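Local coordinates for protein NAD-dependent dehydrogenase (Rhizobium meliloti, PDB 4Z0P) that reduces glyoxylate and hydroxypyruvate with NADPH, as a member of the D-isomer-specific 2-hydroxyacid dehydrogenase family, at residues A227-A233 with L253-D259; I244-D249 with R271-M275; F164-W169 with F190-F196. One frame throughout, in Å; residues are numbered along the deposited sequence.

How the contacts relate
All three contacts lie in the Rossmann-type NADPH-binding half of the chain, and contacts 1 and 3 both reach its parallel sheet. Along the chain, contact 3 closes before the other two open, whereas the segments of contacts 1 and 2 alternate. Contact 1 joins strands 229-232 and 255-258. Contact 2, its centre about 10 Å from that of contact 1, lies against it: helix 241-250 links these strands, Phe230 packs on Ile244, and Leu258 packs on Phe272. Contact 3, about 13 Å from contact 1 between centres, meets it where Val229 N probably hydrogen-bonds to Asp195 O. Contacts 2 and 3 do not touch. Contact 1 binds the nicotinamide carboxamide of NADPH, while contact 3 touches the adenine through Trp169.

Contact 1 (A227-A233 with L253-D259); sequences APVFINA and LGGASLD. With NDP (NADPH dihydro-nicotinamide-adenine-dinucleotide phosphate), chain H.
Ala233 and Asp259, side by side where two parallel strands run out, share the carboxamide nitrogen of NADPH. N7N donates to Ala233 O at 2.9 Å and to Asp259 OD2 at 2.9 Å, the latter bond almost straight (171°). With CG anti to the backbone N (chi1 -169°), Asp259 projects its carboxylate to the cofactor; Thr281 OG1 and the amides of Val284 and Ala285 hold that carboxylate in turn.

Behind this site, strands 229-232 and 255-258 run in register, joined by a ladder of backbone bonds. Gly254 N to Pro228 O is the shortest, at 2.7 Å; Ser257 N to Phe230 O and Asp259 N to Asn232 O carry the ladder towards the cofactor. The buried Gly255 N has no partner in the model.

Phe230, Asn232, Ala256 and Leu258 lie on one face of the sheet. There Leu258 CD2 meets Phe230 CE2 at 3.9 Å, the two side chains crossing at about a right angle, and Phe230 also touches Ile244 of helix 241-250. On the other face Ile231 CG1 rests on Ser257 CB at 4.0 Å, while Ser257 OG bonds to Gln110 and His114 of helix 97-115. This is a right-handed beta-alpha-beta unit of a Rossmann-type fold, with the nicotinamide site at the C-terminal ends of its strands.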
loop_
_atom_site.group_PDB
_atom_site.type_symbol
_atom_site.label_atom_id
_atom_site.label_comp_id
_atom_site.label_asym_id
_atom_site.label_seq_id
_atom_site.Cartn_x
_atom_site.Cartn_y
_atom_site.Cartn_z
ATOM N N ALA A 227 18.863 2.872 -8.138
ATOM C CA ALA A 227 18.878 1.476 -8.530
ATOM C C ALA A 227 17.427 1.004 -8.621
ATOM O O ALA A 227 16.610 1.379 -7.797
ATOM C CB ALA A 227 19.626 0.626 -7.505
ATOM N N PRO A 228 17.123 0.197 -9.621
ATOM C CA PRO A 228 15.744 -0.251 -9.801
ATOM C C PRO A 228 15.347 -1.408 -8.870
ATOM O O PRO A 228 16.200 -2.088 -8.295
ATOM C CB PRO A 228 15.751 -0.720 -11.267
ATOM C CG PRO A 228 17.150 -1.234 -11.469
ATOM C CD PRO A 228 18.001 -0.287 -10.698
ATOM N N VAL A 229 14.039 -1.633 -8.782
ATOM C CA VAL A 229 13.406 -2.742 -8.079
ATOM C C VAL A 229 12.625 -3.621 -9.046
ATOM O O VAL A 229 12.023 -3.126 -10.000
ATOM C CB VAL A 229 12.443 -2.164 -7.010
ATOM C CG1 VAL A 229 11.605 -3.228 -6.330
ATOM C CG2 VAL A 229 13.283 -1.419 -5.979
ATOM N N PHE A 230 12.628 -4.928 -8.786
ATOM C CA PHE A 230 11.886 -5.903 -9.584
ATOM C C PHE A 230 10.781 -6.539 -8.759
ATOM O O PHE A 230 11.034 -7.115 -7.689
ATOM C CB PHE A 230 12.817 -7.003 -10.084
ATOM C CG PHE A 230 12.123 -8.085 -10.865
ATOM C CD1 PHE A 230 11.289 -7.770 -11.942
ATOM C CD2 PHE A 230 12.317 -9.419 -10.563
ATOM C CE1 PHE A 230 10.669 -8.771 -12.691
ATOM C CE2 PHE A 230 11.696 -10.424 -11.309
ATOM C CZ PHE A 230 10.872 -10.101 -12.375
ATOM N N ILE A 231 9.562 -6.481 -9.289
ATOM C CA ILE A 231 8.375 -6.998 -8.597
ATOM C C ILE A 231 7.672 -7.936 -9.558
ATOM O O ILE A 231 7.303 -7.521 -10.680
ATOM C CB ILE A 231 7.439 -5.841 -8.227
ATOM C CG1 ILE A 231 8.109 -4.920 -7.201
ATOM C CG2 ILE A 231 6.068 -6.344 -7.747
ATOM C CD1 ILE A 231 7.469 -3.551 -7.175
ATOM N N ASN A 232 7.559 -9.214 -9.196
ATOM C CA ASN A 232 6.889 -10.169 -10.088
ATOM C C ASN A 232 5.763 -10.930 -9.430
ATOM O O ASN A 232 5.963 -11.594 -8.410
ATOM C CB ASN A 232 7.880 -11.170 -10.688
ATOM C CG ASN A 232 7.283 -11.994 -11.842
ATOM O OD1 ASN A 232 6.249 -11.655 -12.430
ATOM N ND2 ASN A 232 7.961 -13.062 -12.185
ATOM N N ALA A 233 4.576 -10.825 -10.010
ATOM C CA ALA A 233 3.436 -11.647 -9.600
ATOM C C ALA A 233 2.748 -12.311 -10.775
ATOM O O ALA A 233 1.581 -12.730 -10.656
ATOM C CB ALA A 233 2.430 -10.827 -8.797
ATOM N N LEU A 253 20.080 -4.640 -9.032
ATOM C CA LEU A 253 18.754 -4.505 -8.440
ATOM C C LEU A 253 18.891 -4.080 -6.993
ATOM O O LEU A 253 19.673 -4.657 -6.242
ATOM C CB LEU A 253 17.988 -5.824 -8.477
ATOM C CG LEU A 253 17.485 -6.296 -9.844
ATOM C CD1 LEU A 253 16.868 -7.683 -9.715
ATOM C CD2 LEU A 253 16.457 -5.323 -10.401
ATOM N N GLY A 254 18.121 -3.068 -6.606
ATOM C CA GLY A 254 18.161 -2.552 -5.239
ATOM C C GLY A 254 17.284 -3.361 -4.302
ATOM O O GLY A 254 17.459 -3.327 -3.075
ATOM N N GLY A 255 16.332 -4.087 -4.873
ATOM C CA GLY A 255 15.429 -4.923 -4.104
ATOM C C GLY A 255 14.453 -5.626 -5.002
ATOM O O GLY A 255 14.414 -5.392 -6.216
ATOM N N ALA A 256 13.638 -6.496 -4.401
ATOM C CA ALA A 256 12.645 -7.232 -5.166
ATOM C C ALA A 256 11.464 -7.658 -4.307
ATOM O O ALA A 256 11.598 -7.781 -3.093
ATOM C CB ALA A 256 13.274 -8.458 -5.815
ATOM N N SER A 257 10.316 -7.840 -4.957
ATOM C CA SER A 257 9.158 -8.526 -4.363
ATOM C C SER A 257 8.804 -9.670 -5.287
ATOM O O SER A 257 8.465 -9.443 -6.458
ATOM C CB SER A 257 7.958 -7.592 -4.238
ATOM O OG SER A 257 8.217 -6.549 -3.286
ATOM N N LEU A 258 8.900 -10.892 -4.775
ATOM C CA LEU A 258 8.613 -12.083 -5.581
ATOM C C LEU A 258 7.480 -12.858 -4.940
ATOM O O LEU A 258 7.600 -13.316 -3.790
ATOM C CB LEU A 258 9.857 -12.977 -5.720
ATOM C CG LEU A 258 11.084 -12.265 -6.339
ATOM C CD1 LEU A 258 12.306 -13.170 -6.275
ATOM C CD2 LEU A 258 10.792 -11.845 -7.784
ATOM N N ASP A 259 6.392 -13.020 -5.693
ATOM C CA ASP A 259 5.261 -13.862 -5.312
ATOM C C ASP A 259 5.300 -15.215 -6.001
ATOM O O ASP A 259 4.549 -16.120 -5.635
ATOM C CB ASP A 259 3.943 -13.188 -5.681
ATOM C CG ASP A 259 2.732 -13.886 -5.061
ATOM O OD1 ASP A 259 2.681 -14.075 -3.796
ATOM O OD2 ASP A 259 1.820 -14.260 -5.849
HETATM P PA NDP H . -4.413 -10.942 -19.610
HETATM O O1A NDP H . -4.496 -12.016 -20.683
HETATM O O2A NDP H . -5.605 -10.066 -19.419
HETATM O O5B NDP H . -3.168 -10.038 -19.984
HETATM C C5B NDP H . -1.929 -10.543 -20.433
HETATM C C4B NDP H . -1.101 -9.385 -20.919
HETATM O O4B NDP H . 0.200 -9.893 -21.206
HETATM C C3B NDP H . -1.614 -8.745 -22.208
HETATM O O3B NDP H . -1.374 -7.345 -22.119
HETATM C C2B NDP H . -0.739 -9.372 -23.272
HETATM O O2B NDP H . -0.546 -8.583 -24.430
HETATM C C1B NDP H . 0.557 -9.475 -22.512
HETATM N N9A NDP H . 1.452 -10.443 -23.169
HETATM C C8A NDP H . 1.336 -11.779 -23.302
HETATM N N7A NDP H . 2.331 -12.334 -23.956
HETATM C C5A NDP H . 3.146 -11.282 -24.266
HETATM C C6A NDP H . 4.360 -11.185 -24.975
HETATM N N6A NDP H . 4.991 -12.264 -25.494
HETATM N N1A NDP H . 4.930 -9.956 -25.118
HETATM C C2A NDP H . 4.303 -8.889 -24.600
HETATM N N3A NDP H . 3.151 -8.859 -23.923
HETATM C C4A NDP H . 2.624 -10.103 -23.780
HETATM O O3 NDP H . -3.983 -11.747 -18.276
HETATM P PN NDP H . -4.310 -11.196 -16.785
HETATM O O1N NDP H . -3.920 -9.762 -16.667
HETATM O O2N NDP H . -5.677 -11.610 -16.371
HETATM O O5D NDP H . -3.327 -12.156 -15.982
HETATM C C5D NDP H . -1.933 -12.054 -16.197
HETATM C C4D NDP H . -1.198 -13.199 -15.515
HETATM O O4D NDP H . -1.124 -12.976 -14.105
HETATM C C3D NDP H . -1.843 -14.575 -15.604
HETATM O O3D NDP H . -1.570 -15.187 -16.881
HETATM C C2D NDP H . -1.246 -15.364 -14.456
HETATM O O2D NDP H . -0.059 -16.057 -14.883
HETATM C C1D NDP H . -0.845 -14.222 -13.487
HETATM N N1N NDP H . -1.554 -14.289 -12.207
HETATM C C2N NDP H . -0.864 -14.494 -11.018
HETATM C C3N NDP H . -1.502 -14.540 -9.815
HETATM C C7N NDP H . -0.775 -14.606 -8.505
HETATM O O7N NDP H . -1.431 -14.921 -7.492
HETATM N N7N NDP H . 0.515 -14.358 -8.452
HETATM C C4N NDP H . -2.981 -14.430 -9.775
HETATM C C5N NDP H . -3.637 -14.233 -11.091
HETATM C C6N NDP H . -2.949 -14.145 -12.215
HETATM P P2B NDP H . -1.717 -8.401 -25.519
HETATM O O1X NDP H . -2.709 -7.495 -24.837
HETATM O O2X NDP H . -0.975 -7.726 -26.659
HETATM O O3X NDP H . -2.237 -9.755 -25.830
#

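Contact 2 (I244-D249 with R271-M275); sequences ILECLD and RFWDM
Asp249 and Arg271 form the polar part of the contact, a salt bridge with two hydrogen bonds. The guanidinium meets the carboxylate end-on: Arg271 NH1 donates to Asp249 OD2 at 2.9 Å, and Arg271 NH2 donates to Asp249 OD1 at 2.9 Å. Both acceptors lie near the guanidinium plane, and both oxygens are met on their syn side, although NH1 stands somewhat out of the carboxylate plane. The carboxylate and guanidinium planes nonetheless stand 31° apart. A bend at chi3 (61°) in the arginine turns its head towards the helix, and the paired bonds restrict rotation of both groups.

The apolar part lies beside this bridge and centres on Leu245. Leu245 CD2 sits over one face of the Arg271 guanidinium and also reaches the ring of the next residue, 3.5 Å from Phe272 CE1. Leu245 CG lies 3.8 Å from Phe272 CZ, so the branch point and one methyl both bear on the same end of the ring. Ile244 approaches that ring at its edge, with Ile244 CG2 3.9 Å from Phe272 CE1, and Leu248 CD1 is a more distant neighbour at the same rim.

Met275 adds a thioether contact that is less certain, because the residue is modelled in two conformers. In the one described, SD lies against Leu245 CD2, and CE reaches CD1 and CB of Leu248.

The contact thus sets segment 271-275, in the loop between strands 255-258 and 278-280, against helix 241-250 beside the sheet. Leu248 and Phe272 both continue onto strand 278-280, at Val278 and Val280, and Ile244 reaches Phe216 of helix 213-216. Next in the chain, Trp273 stacks on His128 of the second subunit.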
loop_
_atom_site.group_PDB
_atom_site.type_symbol
_atom_site.label_atom_id
_atom_site.label_comp_id
_atom_site.label_asym_id
_atom_site.label_seq_id
_atom_site.Cartn_x
_atom_site.Cartn_y
_atom_site.Cartn_z
ATOM N N ILE A 244 18.510 -12.764 -10.931
ATOM C CA ILE A 244 17.943 -11.913 -9.884
ATOM C C ILE A 244 18.919 -11.862 -8.708
ATOM O O ILE A 244 19.265 -10.787 -8.206
ATOM C CB ILE A 244 16.556 -12.406 -9.395
ATOM C CG1 ILE A 244 15.490 -12.304 -10.508
ATOM C CG2 ILE A 244 16.099 -11.566 -8.214
ATOM C CD1 ILE A 244 14.169 -12.974 -10.138
ATOM N N LEU A 245 19.372 -13.036 -8.280
ATOM C CA LEU A 245 20.308 -13.117 -7.148
ATOM C C LEU A 245 21.641 -12.395 -7.426
ATOM O O LEU A 245 22.123 -11.647 -6.561
ATOM C CB LEU A 245 20.556 -14.568 -6.754
ATOM C CG LEU A 245 19.357 -15.281 -6.127
ATOM C CD1 LEU A 245 19.532 -16.788 -6.135
ATOM C CD2 LEU A 245 19.143 -14.781 -4.714
ATOM N N GLU A 246 22.232 -12.632 -8.602
ATOM C CA GLU A 246 23.463 -11.941 -9.014
ATOM C C GLU A 246 23.292 -10.430 -8.983
ATOM O O GLU A 246 24.164 -9.709 -8.498
ATOM C CB GLU A 246 23.871 -12.330 -10.440
ATOM C CG GLU A 246 24.552 -13.673 -10.554
ATOM C CD GLU A 246 25.459 -13.742 -11.763
ATOM O OE1 GLU A 246 26.564 -14.305 -11.624
ATOM O OE2 GLU A 246 25.063 -13.225 -12.838
ATOM N N CYS A 247 22.151 -9.970 -9.495
ATOM C CA CYS A 247 21.881 -8.543 -9.573
ATOM C C CYS A 247 21.579 -7.915 -8.225
ATOM O O CYS A 247 21.929 -6.760 -8.009
ATOM C CB CYS A 247 20.750 -8.260 -10.543
ATOM S SG CYS A 247 21.233 -8.530 -12.267
ATOM N N LEU A 248 20.923 -8.641 -7.322
ATOM C CA LEU A 248 20.768 -8.160 -5.958
ATOM C C LEU A 248 22.108 -8.068 -5.236
ATOM O O LEU A 248 22.391 -7.091 -4.515
ATOM C CB LEU A 248 19.796 -9.059 -5.176
ATOM C CG LEU A 248 18.331 -8.968 -5.612
ATOM C CD1 LEU A 248 17.542 -10.177 -5.126
ATOM C CD2 LEU A 248 17.690 -7.656 -5.139
ATOM N N ASP A 249 22.939 -9.092 -5.425
ATOM C CA ASP A 249 24.270 -9.114 -4.796
ATOM C C ASP A 249 25.146 -7.933 -5.243
ATOM O O ASP A 249 25.864 -7.350 -4.446
ATOM C CB ASP A 249 24.968 -10.445 -5.077
ATOM C CG ASP A 249 24.422 -11.585 -4.244
ATOM O OD1 ASP A 249 23.656 -11.371 -3.282
ATOM O OD2 ASP A 249 24.767 -12.717 -4.555
ATOM N N ARG A 271 18.121 -18.912 -1.248
ATOM C CA ARG A 271 18.604 -17.668 -0.672
ATOM C C ARG A 271 17.523 -16.600 -0.501
ATOM O O ARG A 271 17.698 -15.704 0.319
ATOM C CB ARG A 271 19.735 -17.100 -1.524
ATOM C CG ARG A 271 21.021 -17.926 -1.438
ATOM C CD ARG A 271 22.128 -17.229 -2.217
ATOM N NE ARG A 271 22.385 -15.907 -1.643
ATOM C CZ ARG A 271 22.882 -14.855 -2.294
ATOM N NH1 ARG A 271 23.181 -14.928 -3.580
ATOM N NH2 ARG A 271 23.072 -13.715 -1.635
ATOM N N PHE A 272 16.432 -16.678 -1.258
ATOM C CA PHE A 272 15.467 -15.580 -1.270
ATOM C C PHE A 272 14.833 -15.350 0.104
ATOM O O PHE A 272 14.496 -14.226 0.428
ATOM C CB PHE A 272 14.372 -15.785 -2.302
ATOM C CG PHE A 272 14.812 -15.609 -3.725
ATOM C CD1 PHE A 272 15.374 -14.404 -4.156
ATOM C CD2 PHE A 272 14.621 -16.609 -4.639
ATOM C CE1 PHE A 272 15.737 -14.232 -5.458
ATOM C CE2 PHE A 272 15.006 -16.460 -5.957
ATOM C CZ PHE A 272 15.585 -15.272 -6.363
ATOM N N TRP A 273 14.661 -16.408 0.899
ATOM C CA TRP A 273 14.012 -16.278 2.196
ATOM C C TRP A 273 14.706 -15.280 3.120
ATOM O O TRP A 273 14.041 -14.629 3.927
ATOM C CB TRP A 273 13.928 -17.617 2.907
ATOM C CG TRP A 273 13.155 -18.723 2.204
ATOM C CD1 TRP A 273 13.672 -19.849 1.633
ATOM C CD2 TRP A 273 11.735 -18.832 2.072
ATOM N NE1 TRP A 273 12.673 -20.642 1.151
ATOM C CE2 TRP A 273 11.466 -20.051 1.399
ATOM C CE3 TRP A 273 10.666 -18.024 2.445
ATOM C CZ2 TRP A 273 10.181 -20.471 1.105
ATOM C CZ3 TRP A 273 9.369 -18.456 2.163
ATOM C CH2 TRP A 273 9.134 -19.660 1.503
ATOM N N ASP A 274 16.031 -15.220 3.055
ATOM C CA ASP A 274 16.839 -14.445 4.006
ATOM C C ASP A 274 17.429 -13.159 3.439
ATOM O O ASP A 274 18.229 -12.525 4.122
ATOM C CB ASP A 274 18.017 -15.292 4.508
ATOM C CG ASP A 274 17.593 -16.479 5.359
ATOM O OD1 ASP A 274 16.557 -16.421 6.040
ATOM O OD2 ASP A 274 18.352 -17.473 5.368
ATOM N N MET A 275 17.062 -12.751 2.227
ATOM C CA MET A 275 17.732 -11.603 1.672
ATOM C C MET A 275 17.136 -10.311 2.134
ATOM O O MET A 275 15.927 -10.188 2.225
ATOM C CB MET A 275 17.775 -11.700 0.195
ATOM C CG MET A 275 18.866 -12.665 -0.143
ATOM S SD MET A 275 18.676 -13.053 -1.837
ATOM C CE MET A 275 19.585 -11.670 -2.529
#

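Contact 3 (F164-W169 with F190-F196); sequences FKVIGW and FLGRTDF. With NDP (NADPH dihydro-nicotinamide-adenine-dinucleotide phosphate), chain H.
In the Rossmann-type NADPH-binding domain, strand 165-169 packs against helix 187-193, with Ile167 and Trp169 meeting Phe190, and Trp169 reaching on to the adenine. The Phe190 ring is covered on both faces. Trp169 CB forms a CH-pi contact 3.6 Å from the Phe190 ring centroid, only 5° off the normal, and Thr194 OG1 lies over the centre of the opposite face. Thr194 OG1 also donates to Phe190 O at 2.8 Å, from above the carbonyl plane, while Arg193 N reaches that oxygen from the other side.

Ile167 holds CG1 in the crowded position between backbone N and carbonyl carbon (chi1 59°). This brings Ile167 CD1 to 3.7 Å from Phe190 CD2, and equally close to Thr194 OG1. Its CG2 methyl covers one face of the Arg193 guanidinium.

Near the start of the strand, Lys165 NZ and Arg193 NH2 approach to 3.4 Å, two donors that do not bond each other. Glu180 bridges them, its carboxylate taking Lys165 on one oxygen and Arg193 NH1 on the other, which probably offsets the charge, and Arg193 NH1 also hydrogen-bonds to Tyr182 OH. Beyond Phe190, the indole continues to the cofactor, with Trp169 CH2 3.4 Å from C2A of the NADPH adenine; its NE1 bonds to Ala184 O.

Strand 165-169 lies between strands 142-146 and 180-182 in the sheet. Phe190 and Trp169 both touch Met146 of the former, Val166 faces helix 150-161 on the other side, and Phe164 and Phe196 carry the packing to helix 97-115.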
loop_
_atom_site.group_PDB
_atom_site.type_symbol
_atom_site.label_atom_id
_atom_site.label_comp_id
_atom_site.label_asym_id
_atom_site.label_seq_id
_atom_site.Cartn_x
_atom_site.Cartn_y
_atom_site.Cartn_z
ATOM N N PHE A 164 1.986 7.603 -8.170
ATOM C CA PHE A 164 3.102 7.120 -8.972
ATOM C C PHE A 164 3.000 7.581 -10.417
ATOM O O PHE A 164 1.907 7.756 -10.960
ATOM C CB PHE A 164 3.181 5.591 -8.960
ATOM C CG PHE A 164 3.610 5.005 -7.637
ATOM C CD1 PHE A 164 4.953 4.932 -7.315
ATOM C CD2 PHE A 164 2.670 4.502 -6.735
ATOM C CE1 PHE A 164 5.370 4.407 -6.098
ATOM C CE2 PHE A 164 3.086 3.968 -5.515
ATOM C CZ PHE A 164 4.433 3.914 -5.200
ATOM N N LYS A 165 4.154 7.797 -11.041
ATOM C CA LYS A 165 4.204 7.870 -12.498
ATOM C C LYS A 165 4.126 6.447 -12.984
ATOM O O LYS A 165 4.870 5.593 -12.495
ATOM C CB LYS A 165 5.499 8.555 -12.951
ATOM C CG LYS A 165 5.663 8.635 -14.459
ATOM C CD LYS A 165 4.972 9.855 -15.051
ATOM C CE LYS A 165 5.153 9.904 -16.558
ATOM N NZ LYS A 165 4.441 8.790 -17.237
ATOM N N VAL A 166 3.279 6.176 -13.963
ATOM C CA VAL A 166 3.077 4.799 -14.412
ATOM C C VAL A 166 3.159 4.727 -15.909
ATOM O O VAL A 166 2.553 5.536 -16.608
ATOM C CB VAL A 166 1.708 4.243 -13.941
ATOM C CG1 VAL A 166 1.585 2.788 -14.348
ATOM C CG2 VAL A 166 1.543 4.370 -12.437
ATOM N N ILE A 167 3.896 3.740 -16.390
ATOM C CA ILE A 167 3.915 3.408 -17.804
ATOM C C ILE A 167 3.707 1.901 -17.958
ATOM O O ILE A 167 3.985 1.140 -17.045
ATOM C CB ILE A 167 5.227 3.863 -18.495
ATOM C CG1 ILE A 167 6.473 3.212 -17.850
ATOM C CG2 ILE A 167 5.332 5.373 -18.447
ATOM C CD1 ILE A 167 7.797 3.609 -18.468
ATOM N N GLY A 168 3.290 1.496 -19.153
ATOM C CA GLY A 168 2.966 0.091 -19.421
ATOM C C GLY A 168 3.576 -0.429 -20.706
ATOM O O GLY A 168 3.833 0.337 -21.633
ATOM N N TRP A 169 3.769 -1.748 -20.745
ATOM C CA TRP A 169 4.292 -2.425 -21.928
ATOM C C TRP A 169 3.535 -3.713 -22.163
ATOM O O TRP A 169 3.215 -4.446 -21.225
ATOM C CB TRP A 169 5.784 -2.705 -21.752
ATOM C CG TRP A 169 6.420 -3.453 -22.874
ATOM C CD1 TRP A 169 6.972 -2.921 -24.008
ATOM C CD2 TRP A 169 6.590 -4.877 -22.982
ATOM N NE1 TRP A 169 7.484 -3.922 -24.806
ATOM C CE2 TRP A 169 7.242 -5.130 -24.206
ATOM C CE3 TRP A 169 6.248 -5.961 -22.167
ATOM C CZ2 TRP A 169 7.601 -6.433 -24.617
ATOM C CZ3 TRP A 169 6.582 -7.251 -22.583
ATOM C CH2 TRP A 169 7.244 -7.477 -23.799
ATOM N N PHE A 190 10.925 1.796 -22.753
ATOM C CA PHE A 190 10.143 1.556 -21.543
ATOM C C PHE A 190 11.025 1.186 -20.345
ATOM O O PHE A 190 10.898 1.789 -19.285
ATOM C CB PHE A 190 9.050 0.507 -21.836
ATOM C CG PHE A 190 8.506 -0.200 -20.623
ATOM C CD1 PHE A 190 9.115 -1.347 -20.155
ATOM C CD2 PHE A 190 7.341 0.230 -19.997
ATOM C CE1 PHE A 190 8.613 -2.008 -19.037
ATOM C CE2 PHE A 190 6.825 -0.453 -18.898
ATOM C CZ PHE A 190 7.468 -1.567 -18.415
ATOM N N LEU A 191 11.935 0.233 -20.520
ATOM C CA LEU A 191 12.820 -0.192 -19.419
ATOM C C LEU A 191 13.679 0.957 -18.916
ATOM O O LEU A 191 13.821 1.139 -17.706
ATOM C CB LEU A 191 13.718 -1.348 -19.863
ATOM C CG LEU A 191 13.004 -2.660 -20.171
ATOM C CD1 LEU A 191 13.953 -3.618 -20.875
ATOM C CD2 LEU A 191 12.438 -3.310 -18.908
ATOM N N GLY A 192 14.232 1.754 -19.833
ATOM C CA GLY A 192 15.116 2.846 -19.458
ATOM C C GLY A 192 14.462 3.942 -18.636
ATOM O O GLY A 192 15.153 4.694 -17.956
ATOM N N ARG A 193 13.132 4.021 -18.682
ATOM C CA ARG A 193 12.355 4.954 -17.860
ATOM C C ARG A 193 11.870 4.363 -16.532
ATOM O O ARG A 193 11.385 5.110 -15.685
ATOM C CB ARG A 193 11.105 5.390 -18.612
ATOM C CG ARG A 193 11.378 6.255 -19.816
ATOM C CD ARG A 193 10.060 6.656 -20.453
ATOM N NE ARG A 193 9.257 7.493 -19.566
ATOM C CZ ARG A 193 8.007 7.887 -19.807
ATOM N NH1 ARG A 193 7.365 7.501 -20.903
ATOM N NH2 ARG A 193 7.380 8.666 -18.942
ATOM N N THR A 194 12.013 3.053 -16.341
ATOM C CA THR A 194 11.355 2.361 -15.257
ATOM C C THR A 194 12.248 2.249 -14.035
ATOM O O THR A 194 13.338 1.724 -14.121
ATOM C CB THR A 194 10.891 0.964 -15.712
ATOM O OG1 THR A 194 9.878 1.143 -16.706
ATOM C CG2 THR A 194 10.322 0.169 -14.534
ATOM N N ASP A 195 11.750 2.727 -12.895
ATOM C CA ASP A 195 12.403 2.542 -11.596
ATOM C C ASP A 195 11.951 1.284 -10.868
ATOM O O ASP A 195 12.768 0.575 -10.285
ATOM C CB ASP A 195 12.133 3.749 -10.677
ATOM C CG ASP A 195 12.566 5.078 -11.281
ATOM O OD1 ASP A 195 13.735 5.168 -11.740
ATOM O OD2 ASP A 195 11.741 6.059 -11.301
ATOM N N PHE A 196 10.643 1.058 -10.819
ATOM C CA PHE A 196 10.058 -0.157 -10.237
ATOM C C PHE A 196 9.410 -0.931 -11.374
ATOM O O PHE A 196 8.408 -0.485 -11.929
ATOM C CB PHE A 196 8.943 0.145 -9.218
ATOM C CG PHE A 196 9.369 0.808 -7.918
ATOM C CD1 PHE A 196 10.678 1.190 -7.635
ATOM C CD2 PHE A 196 8.383 1.088 -6.967
ATOM C CE1 PHE A 196 10.993 1.802 -6.418
ATOM C CE2 PHE A 196 8.696 1.717 -5.763
ATOM C CZ PHE A 196 9.996 2.074 -5.495
HETATM P PA NDP H . -4.413 -10.942 -19.610
HETATM O O1A NDP H . -4.496 -12.016 -20.683
HETATM O O2A NDP H . -5.605 -10.066 -19.419
HETATM O O5B NDP H . -3.168 -10.038 -19.984
HETATM C C5B NDP H . -1.929 -10.543 -20.433
HETATM C C4B NDP H . -1.101 -9.385 -20.919
HETATM O O4B NDP H . 0.200 -9.893 -21.206
HETATM C C3B NDP H . -1.614 -8.745 -22.208
HETATM O O3B NDP H . -1.374 -7.345 -22.119
HETATM C C2B NDP H . -0.739 -9.372 -23.272
HETATM O O2B NDP H . -0.546 -8.583 -24.430
HETATM C C1B NDP H . 0.557 -9.475 -22.512
HETATM N N9A NDP H . 1.452 -10.443 -23.169
HETATM C C8A NDP H . 1.336 -11.779 -23.302
HETATM N N7A NDP H . 2.331 -12.334 -23.956
HETATM C C5A NDP H . 3.146 -11.282 -24.266
HETATM C C6A NDP H . 4.360 -11.185 -24.975
HETATM N N6A NDP H . 4.991 -12.264 -25.494
HETATM N N1A NDP H . 4.930 -9.956 -25.118
HETATM C C2A NDP H . 4.303 -8.889 -24.600
HETATM N N3A NDP H . 3.151 -8.859 -23.923
HETATM C C4A NDP H . 2.624 -10.103 -23.780
HETATM O O3 NDP H . -3.983 -11.747 -18.276
HETATM P PN NDP H . -4.310 -11.196 -16.785
HETATM O O1N NDP H . -3.920 -9.762 -16.667
HETATM O O2N NDP H . -5.677 -11.610 -16.371
HETATM O O5D NDP H . -3.327 -12.156 -15.982
HETATM C C5D NDP H . -1.933 -12.054 -16.197
HETATM C C4D NDP H . -1.198 -13.199 -15.515
HETATM O O4D NDP H . -1.124 -12.976 -14.105
HETATM C C3D NDP H . -1.843 -14.575 -15.604
HETATM O O3D NDP H . -1.570 -15.187 -16.881
HETATM C C2D NDP H . -1.246 -15.364 -14.456
HETATM O O2D NDP H . -0.059 -16.057 -14.883
HETATM C C1D NDP H . -0.845 -14.222 -13.487
HETATM N N1N NDP H . -1.554 -14.289 -12.207
HETATM C C2N NDP H . -0.864 -14.494 -11.018
HETATM C C3N NDP H . -1.502 -14.540 -9.815
HETATM C C7N NDP H . -0.775 -14.606 -8.505
HETATM O O7N NDP H . -1.431 -14.921 -7.492
HETATM N N7N NDP H . 0.515 -14.358 -8.452
HETATM C C4N NDP H . -2.981 -14.430 -9.775
HETATM C C5N NDP H . -3.637 -14.233 -11.091
HETATM C C6N NDP H . -2.949 -14.145 -12.215
HETATM P P2B NDP H . -1.717 -8.401 -25.519
HETATM O O1X NDP H . -2.709 -7.495 -24.837
HETATM O O2X NDP H . -0.975 -7.726 -26.659
HETATM O O3X NDP H . -2.237 -9.755 -25.830
#